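Local coordinates for periplasmic binding protein (Pseudomonas aeruginosa, PDB 2R79) that binds heme in the periplasm and probably delivers it to an inner-membrane ABC transporter for uptake, at residues Q3-G9 with K24-D29; L97-L101 with A117-R122; D194-V198 with P223-A227. One frame throughout, in Å; residues are numbered along the deposited sequence.

The three contacts are spread along a two-lobed heme carrier. Contact 1 and contact 2 are neighbours, about 20 Å apart between centres and about 8 Å at their nearest atoms, joined through helices 10-18 and 94-108: Trp15 of the first packs on contact 2, and Leu104 of the second packs on Trp5 of contact 1. Contact 3 lies across the centre of the chain from both, about 40 Å from contact 1 and about 34 Å from contact 2, centre to centre. Contact 1 alone approaches the ligand, the side chain of Asp29 lying about 7 Å from a bound heme; contacts 2 and 3 lie away from the heme site.

Contact 1. Residues Q3-G9 with K24-D29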
ATOM      1  N   GLN A   3     -26.829 -26.065 -12.850  1.00 37.95           N
ATOM      2  CA  GLN A   3     -26.732 -25.096 -11.762  1.00 37.96           C
ATOM      3  C   GLN A   3     -25.351 -25.022 -11.129  1.00 37.14           C
ATOM      4  O   GLN A   3     -24.943 -23.969 -10.640  1.00 38.16           O
ATOM      5  CB  GLN A   3     -27.758 -25.417 -10.678  1.00 39.25           C
ATOM      6  CG  GLN A   3     -29.188 -25.334 -11.153  1.00 40.48           C
ATOM      7  CD  GLN A   3     -29.521 -23.985 -11.737  1.00 42.25           C
ATOM      8  OE1 GLN A   3     -29.440 -22.964 -11.055  1.00 42.91           O
ATOM      9  NE2 GLN A   3     -29.899 -23.968 -13.012  1.00 43.14           N
ATOM     10  N   ARG A   4     -24.640 -26.143 -11.113  1.00 36.39           N
ATOM     11  CA  ARG A   4     -23.302 -26.173 -10.537  1.00 35.80           C
ATOM     12  C   ARG A   4     -22.281 -26.434 -11.639  1.00 34.44           C
ATOM     13  O   ARG A   4     -22.247 -27.512 -12.231  1.00 33.39           O
ATOM     14  CB  ARG A   4     -23.198 -27.255  -9.461  1.00 37.65           C
ATOM     15  CG  ARG A   4     -24.241 -27.149  -8.345  1.00 40.05           C
ATOM     16  CD  ARG A   4     -23.749 -27.840  -7.075  1.00 41.62           C
ATOM     17  NE  ARG A   4     -23.231 -26.870  -6.112  1.00 43.99           N
ATOM     18  CZ  ARG A   4     -22.145 -27.052  -5.367  1.00 43.01           C
ATOM     19  NH1 ARG A   4     -21.447 -28.171  -5.471  1.00 37.78           N
ATOM     20  NH2 ARG A   4     -21.760 -26.111  -4.512  1.00 46.28           N
ATOM     21  N   TRP A   5     -21.449 -25.435 -11.901  1.00 32.94           N
ATOM     22  CA  TRP A   5     -20.436 -25.520 -12.946  1.00 32.36           C
ATOM     23  C   TRP A   5     -19.010 -25.550 -12.423  1.00 32.01           C
ATOM     24  O   TRP A   5     -18.673 -24.871 -11.456  1.00 32.50           O
ATOM     25  CB  TRP A   5     -20.526 -24.311 -13.878  1.00 30.07           C
ATOM     26  CG  TRP A   5     -21.782 -24.160 -14.665  1.00 29.93           C
ATOM     27  CD1 TRP A   5     -23.064 -24.239 -14.202  1.00 29.85           C
ATOM     28  CD2 TRP A   5     -21.877 -23.798 -16.047  1.00 28.60           C
ATOM     29  NE1 TRP A   5     -23.953 -23.942 -15.209  1.00 29.23           N
ATOM     30  CE2 TRP A   5     -23.250 -23.668 -16.353  1.00 28.95           C
ATOM     31  CE3 TRP A   5     -20.933 -23.567 -17.056  1.00 28.07           C
ATOM     32  CZ2 TRP A   5     -23.704 -23.316 -17.627  1.00 29.77           C
ATOM     33  CZ3 TRP A   5     -21.382 -23.215 -18.324  1.00 29.22           C
ATOM     34  CH2 TRP A   5     -22.760 -23.092 -18.599  1.00 29.25           C
ATOM     35  N   VAL A   6     -18.176 -26.342 -13.081  1.00 31.98           N
ATOM     36  CA  VAL A   6     -16.760 -26.400 -12.762  1.00 32.99           C
ATOM     37  C   VAL A   6     -16.132 -26.041 -14.107  1.00 34.56           C
ATOM     38  O   VAL A   6     -16.499 -26.610 -15.139  1.00 34.26           O
ATOM     39  CB  VAL A   6     -16.315 -27.796 -12.310  1.00 32.13           C
ATOM     40  CG1 VAL A   6     -14.802 -27.908 -12.379  1.00 28.56           C
ATOM     41  CG2 VAL A   6     -16.774 -28.031 -10.882  1.00 31.25           C
ATOM     42  N   SER A   7     -15.214 -25.082 -14.106  1.00 33.35           N
ATOM     43  CA  SER A   7     -14.610 -24.651 -15.354  1.00 34.47           C
ATOM     44  C   SER A   7     -13.093 -24.735 -15.410  1.00 34.81           C
ATOM     45  O   SER A   7     -12.394 -24.295 -14.489  1.00 34.37           O
ATOM     46  CB  SER A   7     -15.053 -23.221 -15.665  1.00 33.74           C
ATOM     47  OG  SER A   7     -14.454 -22.756 -16.858  1.00 36.64           O
ATOM     48  N   ALA A   8     -12.602 -25.298 -16.512  1.00 33.67           N
ATOM     49  CA  ALA A   8     -11.174 -25.457 -16.760  1.00 32.92           C
ATOM     50  C   ALA A   8     -10.803 -24.642 -17.994  1.00 33.43           C
ATOM     51  O   ALA A   8     -11.320 -24.879 -19.083  1.00 33.12           O
ATOM     52  CB  ALA A   8     -10.845 -26.917 -16.986  1.00 33.01           C
ATOM     53  N   GLY A   9      -9.903 -23.679 -17.816  1.00 34.90           N
ATOM     54  CA  GLY A   9      -9.491 -22.829 -18.919  1.00 33.82           C
ATOM     55  C   GLY A   9      -9.840 -21.385 -18.610  1.00 33.96           C
ATOM     56  O   GLY A   9     -11.005 -20.996 -18.667  1.00 34.33           O
ATOM     57  N   LYS A  24     -23.006 -19.598 -10.534  1.00 29.80           N
ATOM     58  CA  LYS A  24     -23.171 -21.000 -10.872  1.00 29.77           C
ATOM     59  C   LYS A  24     -21.846 -21.752 -10.886  1.00 30.00           C
ATOM     60  O   LYS A  24     -21.831 -22.976 -10.972  1.00 29.10           O
ATOM     61  CB  LYS A  24     -23.886 -21.144 -12.215  1.00 32.09           C
ATOM     62  CG  LYS A  24     -25.338 -20.715 -12.141  1.00 34.37           C
ATOM     63  CD  LYS A  24     -26.069 -20.934 -13.446  1.00 38.05           C
ATOM     64  CE  LYS A  24     -27.545 -20.600 -13.284  1.00 38.49           C
ATOM     65  NZ  LYS A  24     -28.247 -20.595 -14.593  1.00 42.50           N
ATOM     66  N   LEU A  25     -20.740 -21.016 -10.794  1.00 29.77           N
ATOM     67  CA  LEU A  25     -19.409 -21.619 -10.775  1.00 29.39           C
ATOM     68  C   LEU A  25     -19.071 -22.104  -9.367  1.00 29.61           C
ATOM     69  O   LEU A  25     -19.009 -21.304  -8.441  1.00 30.03           O
ATOM     70  CB  LEU A  25     -18.350 -20.599 -11.216  1.00 28.27           C
ATOM     71  CG  LEU A  25     -18.211 -20.287 -12.710  1.00 28.76           C
ATOM     72  CD1 LEU A  25     -17.209 -19.152 -12.919  1.00 25.43           C
ATOM     73  CD2 LEU A  25     -17.762 -21.542 -13.444  1.00 27.09           C
ATOM     74  N   VAL A  26     -18.854 -23.405  -9.200  1.00 29.65           N
ATOM     75  CA  VAL A  26     -18.513 -23.935  -7.884  1.00 30.79           C
ATOM     76  C   VAL A  26     -17.042 -24.329  -7.784  1.00 31.71           C
ATOM     77  O   VAL A  26     -16.546 -24.629  -6.699  1.00 34.29           O
ATOM     78  CB  VAL A  26     -19.394 -25.165  -7.498  1.00 30.78           C
ATOM     79  CG1 VAL A  26     -20.856 -24.750  -7.422  1.00 27.39           C
ATOM     80  CG2 VAL A  26     -19.199 -26.295  -8.493  1.00 30.17           C
ATOM     81  N   GLY A  27     -16.346 -24.320  -8.914  1.00 30.71           N
ATOM     82  CA  GLY A  27     -14.939 -24.672  -8.914  1.00 28.96           C
ATOM     83  C   GLY A  27     -14.263 -24.346 -10.233  1.00 28.48           C
ATOM     84  O   GLY A  27     -14.902 -24.368 -11.286  1.00 27.97           O
ATOM     85  N   VAL A  28     -12.972 -24.038 -10.178  1.00 27.03           N
ATOM     86  CA  VAL A  28     -12.216 -23.709 -11.380  1.00 27.76           C
ATOM     87  C   VAL A  28     -10.777 -24.222 -11.313  1.00 28.57           C
ATOM     88  O   VAL A  28     -10.266 -24.547 -10.238  1.00 28.31           O
ATOM     89  CB  VAL A  28     -12.181 -22.189 -11.616  1.00 26.90           C
ATOM     90  CG1 VAL A  28     -13.595 -21.648 -11.699  1.00 26.84           C
ATOM     91  CG2 VAL A  28     -11.413 -21.508 -10.501  1.00 26.19           C
ATOM     92  N   ASP A  29     -10.130 -24.298 -12.471  1.00 29.32           N
ATOM     93  CA  ASP A  29      -8.754 -24.760 -12.536  1.00 29.76           C
ATOM     94  C   ASP A  29      -7.849 -23.579 -12.200  1.00 29.78           C
ATOM     95  O   ASP A  29      -8.302 -22.434 -12.146  1.00 29.28           O
ATOM     96  CB  ASP A  29      -8.428 -25.292 -13.935  1.00 30.22           C
ATOM     97  CG  ASP A  29      -8.214 -24.181 -14.943  1.00 34.18           C
ATOM     98  OD1 ASP A  29      -9.186 -23.448 -15.235  1.00 33.76           O
ATOM     99  OD2 ASP A  29      -7.069 -24.036 -15.432  1.00 32.73           O
TER
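Val26 lays its CG1 over one face of the Arg4 guanidinium, near the rim and 3.2 Å above the plane. Arg4 reaches this methyl by bending at chi3 (100°), and Gly283 of a second subunit also packs on Arg4. On the same side of the strand pair, Val26 CG2 touches Val6 CG2 at 3.8 Å. The other face carries Trp5, Leu25 and Ser7: Leu25 CD2 sits 3.9 Å from both Trp5 CB and Ser7 CB, while the indole, backed by Leu104 and Trp107 of helix 94-108, runs obliquely past the extended Lys24 chain.

Parallel backbone bonds join the strands. Trp5 N donates to Lys24 O, and Trp5 O takes Val26 N at 2.7 Å, with a second, weak bond from Gly27 N at 3.5 Å. This doubled use of one carbonyl marks a beta bulge that shifts the register by one residue; beyond it Ser7 N bonds Gly27 O and Asp29 N bonds Ser7 O.

At the far end Asp29 OD1 accepts Gly9 N at 2.7 Å, met from above the carboxylate plane, at the N-cap of helix 10-18. Ser32 OG also bonds OD1 and Thr31 OG1 bonds OD2, so the carboxylate is gripped at both oxygens. The Asp29 side chain lies about 5 Å from that of Tyr46, the axial ligand of the heme iron. Strand 5-7, helix 10-18 and strand 25-28 form a beta-alpha-beta unit whose C-terminal strand ends, with Asp29 just after strand 25-28, face the heme site, as is usual for such parallel alpha/beta lobes.

Contact 2. Residues L97-L101 with A117-R122; sequences LESNL and AELDYR
Leu97 and Tyr121 make the tight apolar half of this helix-helix contact. Leu97 CD2 stands over one face of the phenol ring, 3.6 Å from its centroid, a CH-pi contact displaced toward the CD2-CE2 side. The ring is also held from beyond the two segments: Tyr121 OH is hydrogen-bonded to Gly245 O, and Leu248 and Pro249 of helix 248-259 touch the side chain. One turn along, Leu101 CD1 reaches Ala117 CB at 4.2 Å and Glu118 CB at 4.0 Å, and Trp15 of helix 10-18 closes on Leu97, Leu101 and Ala117 together.

The solvent side is polar, and its charge pairing is loose: long, out of plane or through water. The chains themselves are close, Glu98 CG lying 3.3 Å from Glu118 CD. With CG anti to the backbone N (chi1 -179°), Glu118 extends its carboxylate across to Glu98, where the two carboxylates stack with planes 18° apart, OE1 of Glu98 3.3 Å from OE2 of Glu118. Like charges this close would tend to favour a nearby cation, or a proton, and Arg122 offers the cation. Its NH1 makes a long salt bridge to Glu98 OE1 (3.6 Å) and another to Glu118 OE2 (3.4 Å), which sits over the guanidinium face where no N-H points at it. A water donates to Glu98 OE2 at 2.6 Å and weakly accepts from Arg122 NH1.

The segments run nearly antiparallel (155°), pairing helix 94-108 with the long helix 111-135, whose counterpart in such binding proteins is the rigid helix bridging the two lobes.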
ATOM      1  N   LEU A  97     -14.847 -18.532 -31.117  1.00 35.98           N
ATOM      2  CA  LEU A  97     -15.394 -17.730 -30.033  1.00 35.15           C
ATOM      3  C   LEU A  97     -16.910 -17.686 -30.144  1.00 36.28           C
ATOM      4  O   LEU A  97     -17.617 -18.029 -29.199  1.00 37.08           O
ATOM      5  CB  LEU A  97     -14.833 -16.310 -30.075  1.00 32.19           C
ATOM      6  CG  LEU A  97     -15.420 -15.344 -29.045  1.00 30.66           C
ATOM      7  CD1 LEU A  97     -15.390 -15.959 -27.649  1.00 27.36           C
ATOM      8  CD2 LEU A  97     -14.634 -14.056 -29.082  1.00 28.32           C
ATOM      9  N   GLU A  98     -17.398 -17.275 -31.311  1.00 37.18           N
ATOM     10  CA  GLU A  98     -18.829 -17.173 -31.567  1.00 37.17           C
ATOM     11  C   GLU A  98     -19.564 -18.484 -31.330  1.00 35.40           C
ATOM     12  O   GLU A  98     -20.746 -18.488 -31.014  1.00 35.98           O
ATOM     13  CB  GLU A  98     -19.059 -16.682 -32.996  1.00 39.27           C
ATOM     14  CG  GLU A  98     -18.634 -15.237 -33.195  1.00 44.02           C
ATOM     15  CD  GLU A  98     -18.520 -14.841 -34.657  1.00 48.50           C
ATOM     16  OE1 GLU A  98     -19.442 -15.161 -35.438  1.00 52.57           O
ATOM     17  OE2 GLU A  98     -17.511 -14.198 -35.023  1.00 47.72           O
ATOM     18  N   SER A  99     -18.860 -19.597 -31.475  1.00 35.01           N
ATOM     19  CA  SER A  99     -19.463 -20.901 -31.250  1.00 32.55           C
ATOM     20  C   SER A  99     -19.464 -21.213 -29.758  1.00 32.50           C
ATOM     21  O   SER A  99     -20.398 -21.822 -29.241  1.00 31.17           O
ATOM     22  CB  SER A  99     -18.693 -21.978 -32.006  1.00 32.53           C
ATOM     23  OG  SER A  99     -19.124 -23.264 -31.606  1.00 34.00           O
ATOM     24  N   ASN A 100     -18.407 -20.807 -29.063  1.00 32.62           N
ATOM     25  CA  ASN A 100     -18.335 -21.041 -27.629  1.00 30.75           C
ATOM     26  C   ASN A 100     -19.401 -20.194 -26.932  1.00 29.88           C
ATOM     27  O   ASN A 100     -20.109 -20.670 -26.047  1.00 28.48           O
ATOM     28  CB  ASN A 100     -16.953 -20.673 -27.085  1.00 31.82           C
ATOM     29  CG  ASN A 100     -15.881 -21.674 -27.466  1.00 32.87           C
ATOM     30  OD1 ASN A 100     -16.174 -22.804 -27.856  1.00 33.92           O
ATOM     31  ND2 ASN A 100     -14.623 -21.268 -27.333  1.00 32.73           N
ATOM     32  N   LEU A 101     -19.520 -18.936 -27.338  1.00 29.43           N
ATOM     33  CA  LEU A 101     -20.506 -18.054 -26.732  1.00 31.74           C
ATOM     34  C   LEU A 101     -21.920 -18.573 -26.954  1.00 34.03           C
ATOM     35  O   LEU A 101     -22.766 -18.484 -26.069  1.00 35.47           O
ATOM     36  CB  LEU A 101     -20.376 -16.640 -27.289  1.00 27.37           C
ATOM     37  CG  LEU A 101     -19.107 -15.882 -26.901  1.00 26.38           C
ATOM     38  CD1 LEU A 101     -19.180 -14.476 -27.465  1.00 25.79           C
ATOM     39  CD2 LEU A 101     -18.962 -15.835 -25.396  1.00 25.21           C
ATOM     40  N   ALA A 117     -22.667 -10.122 -26.431  1.00 24.68           N
ATOM     41  CA  ALA A 117     -21.249 -10.243 -26.108  1.00 24.86           C
ATOM     42  C   ALA A 117     -20.437 -10.405 -27.391  1.00 24.74           C
ATOM     43  O   ALA A 117     -19.382  -9.791 -27.551  1.00 25.66           O
ATOM     44  CB  ALA A 117     -21.014 -11.427 -25.187  1.00 21.46           C
ATOM     45  N   GLU A 118     -20.934 -11.232 -28.301  1.00 24.43           N
ATOM     46  CA  GLU A 118     -20.255 -11.451 -29.565  1.00 26.43           C
ATOM     47  C   GLU A 118     -20.217 -10.134 -30.338  1.00 26.62           C
ATOM     48  O   GLU A 118     -19.211  -9.772 -30.943  1.00 26.94           O
ATOM     49  CB  GLU A 118     -21.001 -12.496 -30.389  1.00 29.12           C
ATOM     50  CG  GLU A 118     -20.342 -12.798 -31.721  1.00 36.11           C
ATOM     51  CD  GLU A 118     -21.313 -13.351 -32.749  1.00 38.98           C
ATOM     52  OE1 GLU A 118     -22.075 -14.287 -32.421  1.00 45.31           O
ATOM     53  OE2 GLU A 118     -21.309 -12.857 -33.892  1.00 40.51           O
ATOM     54  N   LEU A 119     -21.324  -9.411 -30.295  1.00 25.15           N
ATOM     55  CA  LEU A 119     -21.434  -8.146 -30.998  1.00 28.15           C
ATOM     56  C   LEU A 119     -20.462  -7.099 -30.454  1.00 28.36           C
ATOM     57  O   LEU A 119     -19.759  -6.444 -31.224  1.00 29.36           O
ATOM     58  CB  LEU A 119     -22.881  -7.646 -30.917  1.00 27.35           C
ATOM     59  CG  LEU A 119     -23.282  -6.360 -31.631  1.00 30.19           C
ATOM     60  CD1 LEU A 119     -22.885  -6.418 -33.102  1.00 32.00           C
ATOM     61  CD2 LEU A 119     -24.794  -6.185 -31.493  1.00 31.69           C
ATOM     62  N   ASP A 120     -20.410  -6.939 -29.136  1.00 28.59           N
ATOM     63  CA  ASP A 120     -19.497  -5.959 -28.553  1.00 29.44           C
ATOM     64  C   ASP A 120     -18.043  -6.318 -28.848  1.00 27.11           C
ATOM     65  O   ASP A 120     -17.213  -5.444 -29.084  1.00 26.87           O
ATOM     66  CB  ASP A 120     -19.675  -5.869 -27.033  1.00 32.07           C
ATOM     67  CG  ASP A 120     -21.034  -5.341 -26.632  1.00 38.28           C
ATOM     68  OD1 ASP A 120     -21.516  -4.388 -27.281  1.00 43.08           O
ATOM     69  OD2 ASP A 120     -21.618  -5.866 -25.657  1.00 42.06           O
ATOM     70  N   TYR A 121     -17.743  -7.610 -28.825  1.00 25.32           N
ATOM     71  CA  TYR A 121     -16.387  -8.072 -29.062  1.00 25.83           C
ATOM     72  C   TYR A 121     -15.910  -7.695 -30.464  1.00 24.96           C
ATOM     73  O   TYR A 121     -14.861  -7.076 -30.623  1.00 23.19           O
ATOM     74  CB  TYR A 121     -16.320  -9.587 -28.886  1.00 25.96           C
ATOM     75  CG  TYR A 121     -14.946 -10.116 -28.542  1.00 26.30           C
ATOM     76  CD1 TYR A 121     -14.462 -10.042 -27.239  1.00 24.82           C
ATOM     77  CD2 TYR A 121     -14.153 -10.744 -29.509  1.00 27.00           C
ATOM     78  CE1 TYR A 121     -13.229 -10.588 -26.896  1.00 25.53           C
ATOM     79  CE2 TYR A 121     -12.915 -11.293 -29.179  1.00 25.46           C
ATOM     80  CZ  TYR A 121     -12.463 -11.214 -27.867  1.00 26.40           C
ATOM     81  OH  TYR A 121     -11.269 -11.790 -27.511  1.00 23.10           O
ATOM     82  N   ARG A 122     -16.692  -8.058 -31.478  1.00 25.20           N
ATOM     83  CA  ARG A 122     -16.325  -7.762 -32.855  1.00 26.24           C
ATOM     84  C   ARG A 122     -16.234  -6.260 -33.097  1.00 26.96           C
ATOM     85  O   ARG A 122     -15.403  -5.801 -33.875  1.00 30.11           O
ATOM     86  CB  ARG A 122     -17.320  -8.418 -33.817  1.00 25.76           C
ATOM     87  CG  ARG A 122     -17.494  -9.915 -33.549  1.00 30.71           C
ATOM     88  CD  ARG A 122     -18.013 -10.683 -34.756  1.00 34.54           C
ATOM     89  NE  ARG A 122     -19.054  -9.947 -35.460  1.00 41.91           N
ATOM     90  CZ  ARG A 122     -19.858 -10.477 -36.377  1.00 44.44           C
ATOM     91  NH1 ARG A 122     -19.749 -11.756 -36.701  1.00 46.92           N
ATOM     92  NH2 ARG A 122     -20.765  -9.720 -36.981  1.00 47.70           N
TER
HETATM   93  O   HOH W   1     -17.525 -13.091 -37.389  1.00 49.40           O

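Contact 3. Residues D194-V198 with P223-A227; sequences DPVAV and PTRAA
Arg225 grips Asp194 at both its backbone and its side chain. Its NH2 donates to Asp194 O at 2.9 Å, arriving almost straight in line with the carbonyl (175°), and NE adds a weak bond to the same oxygen, making a forked hold on one acceptor. A turn at chi3 (-64°) brings the guanidinium back to that carbonyl. The backbone N of Arg225 meets Asp194 OD2 at 3.0 Å; the other carboxylate oxygen, OD1, makes a long salt bridge to Arg225 NE, by charge alone because it lies well out of the guanidinium plane.

Asp194, with positive phi, is where the chain leaves helix 187-193 for strand 197-202. Thr224 is the N-cap of helix 225-228: its OG1 accepts Ala227 N at 3.2 Å and also hydrogen-bonds to Leu221 O. Strands 197-202 and 232-235 pair in parallel, joined by a beta-alpha-beta crossover through helix 207-217, and the contact sets the short helix 225-228, late in that crossover, against the start of strand 197-202 in the second lobe.

A weak bond from Ala226 N to Pro195 O leads into the packing. Ala226 CB nestles 3.5 Å from Val198 CG2 and 3.6 Å from Ala197 CA. Val196 CG2 lies over one guanidinium face of Arg225, 3.5 Å above the plane and toward its rim, and Pro195 CD rests 4.1 Å from Thr224 CB.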
ATOM      1  N   ASP A 194      16.103 -10.677 -34.723  1.00 23.53           N
ATOM      2  CA  ASP A 194      16.205  -9.286 -34.288  1.00 25.52           C
ATOM      3  C   ASP A 194      14.868  -8.548 -34.205  1.00 23.69           C
ATOM      4  O   ASP A 194      14.645  -7.574 -34.919  1.00 24.03           O
ATOM      5  CB  ASP A 194      17.141  -8.527 -35.233  1.00 28.93           C
ATOM      6  CG  ASP A 194      17.771  -7.315 -34.573  1.00 35.40           C
ATOM      7  OD1 ASP A 194      18.424  -6.511 -35.278  1.00 36.85           O
ATOM      8  OD2 ASP A 194      17.617  -7.172 -33.340  1.00 38.77           O
ATOM      9  N   PRO A 195      13.975  -8.990 -33.312  1.00 21.29           N
ATOM     10  CA  PRO A 195      12.656  -8.376 -33.134  1.00 21.74           C
ATOM     11  C   PRO A 195      12.740  -6.940 -32.636  1.00 19.76           C
ATOM     12  O   PRO A 195      13.628  -6.598 -31.859  1.00 20.53           O
ATOM     13  CB  PRO A 195      11.988  -9.258 -32.080  1.00 19.49           C
ATOM     14  CG  PRO A 195      12.817 -10.480 -32.039  1.00 24.83           C
ATOM     15  CD  PRO A 195      14.202 -10.015 -32.290  1.00 22.30           C
ATOM     16  N   VAL A 196      11.804  -6.111 -33.080  1.00 19.97           N
ATOM     17  CA  VAL A 196      11.738  -4.725 -32.637  1.00 20.41           C
ATOM     18  C   VAL A 196      11.237  -4.747 -31.192  1.00 19.36           C
ATOM     19  O   VAL A 196      11.554  -3.867 -30.395  1.00 19.98           O
ATOM     20  CB  VAL A 196      10.753  -3.916 -33.508  1.00 22.99           C
ATOM     21  CG1 VAL A 196      10.263  -2.680 -32.764  1.00 24.43           C
ATOM     22  CG2 VAL A 196      11.440  -3.505 -34.794  1.00 26.02           C
ATOM     23  N   ALA A 197      10.455  -5.769 -30.870  1.00 16.78           N
ATOM     24  CA  ALA A 197       9.901  -5.934 -29.535  1.00 17.47           C
ATOM     25  C   ALA A 197       9.648  -7.407 -29.287  1.00 17.28           C
ATOM     26  O   ALA A 197       9.387  -8.166 -30.219  1.00 20.00           O
ATOM     27  CB  ALA A 197       8.594  -5.154 -29.400  1.00 14.96           C
ATOM     28  N   VAL A 198       9.740  -7.810 -28.030  1.00 15.80           N
ATOM     29  CA  VAL A 198       9.503  -9.191 -27.667  1.00 17.57           C
ATOM     30  C   VAL A 198       8.431  -9.218 -26.591  1.00 16.49           C
ATOM     31  O   VAL A 198       8.523  -8.488 -25.608  1.00 19.11           O
ATOM     32  CB  VAL A 198      10.789  -9.852 -27.119  1.00 17.38           C
ATOM     33  CG1 VAL A 198      10.502 -11.272 -26.671  1.00 15.41           C
ATOM     34  CG2 VAL A 198      11.860  -9.856 -28.187  1.00 20.00           C
ATOM     35  N   PRO A 223      21.190  -8.520 -27.304  1.00 34.40           N
ATOM     36  CA  PRO A 223      21.624  -7.727 -28.457  1.00 35.44           C
ATOM     37  C   PRO A 223      20.530  -7.440 -29.478  1.00 34.88           C
ATOM     38  O   PRO A 223      20.811  -6.909 -30.558  1.00 36.01           O
ATOM     39  CB  PRO A 223      22.750  -8.566 -29.047  1.00 37.11           C
ATOM     40  CG  PRO A 223      22.269  -9.947 -28.799  1.00 40.71           C
ATOM     41  CD  PRO A 223      21.795  -9.861 -27.353  1.00 37.03           C
ATOM     42  N   THR A 224      19.290  -7.784 -29.145  1.00 32.00           N
ATOM     43  CA  THR A 224      18.180  -7.525 -30.057  1.00 29.57           C
ATOM     44  C   THR A 224      17.731  -6.078 -29.904  1.00 28.24           C
ATOM     45  O   THR A 224      17.957  -5.458 -28.872  1.00 28.40           O
ATOM     46  CB  THR A 224      16.979  -8.437 -29.755  1.00 30.32           C
ATOM     47  OG1 THR A 224      16.433  -8.104 -28.471  1.00 28.36           O
ATOM     48  CG2 THR A 224      17.412  -9.891 -29.747  1.00 30.85           C
ATOM     49  N   ARG A 225      17.105  -5.532 -30.935  1.00 28.32           N
ATOM     50  CA  ARG A 225      16.618  -4.165 -30.856  1.00 29.15           C
ATOM     51  C   ARG A 225      15.612  -4.072 -29.700  1.00 28.73           C
ATOM     52  O   ARG A 225      15.533  -3.054 -29.012  1.00 26.02           O
ATOM     53  CB  ARG A 225      15.956  -3.769 -32.179  1.00 31.52           C
ATOM     54  CG  ARG A 225      16.943  -3.594 -33.334  1.00 34.58           C
ATOM     55  CD  ARG A 225      16.234  -3.251 -34.645  1.00 35.46           C
ATOM     56  NE  ARG A 225      15.356  -4.331 -35.086  1.00 39.86           N
ATOM     57  CZ  ARG A 225      14.658  -4.316 -36.216  1.00 39.36           C
ATOM     58  NH1 ARG A 225      14.733  -3.272 -37.030  1.00 41.37           N
ATOM     59  NH2 ARG A 225      13.876  -5.341 -36.530  1.00 39.14           N
ATOM     60  N   ALA A 226      14.860  -5.150 -29.491  1.00 27.00           N
ATOM     61  CA  ALA A 226      13.866  -5.214 -28.425  1.00 27.04           C
ATOM     62  C   ALA A 226      14.502  -4.905 -27.066  1.00 28.55           C
ATOM     63  O   ALA A 226      14.015  -4.047 -26.332  1.00 29.36           O
ATOM     64  CB  ALA A 226      13.203  -6.601 -28.400  1.00 21.56           C
ATOM     65  N   ALA A 227      15.592  -5.594 -26.737  1.00 29.06           N
ATOM     66  CA  ALA A 227      16.278  -5.369 -25.464  1.00 29.41           C
ATOM     67  C   ALA A 227      16.909  -3.977 -25.423  1.00 30.07           C
ATOM     68  O   ALA A 227      16.833  -3.280 -24.411  1.00 32.35           O
ATOM     69  CB  ALA A 227      17.359  -6.440 -25.243  1.00 26.01           C
TER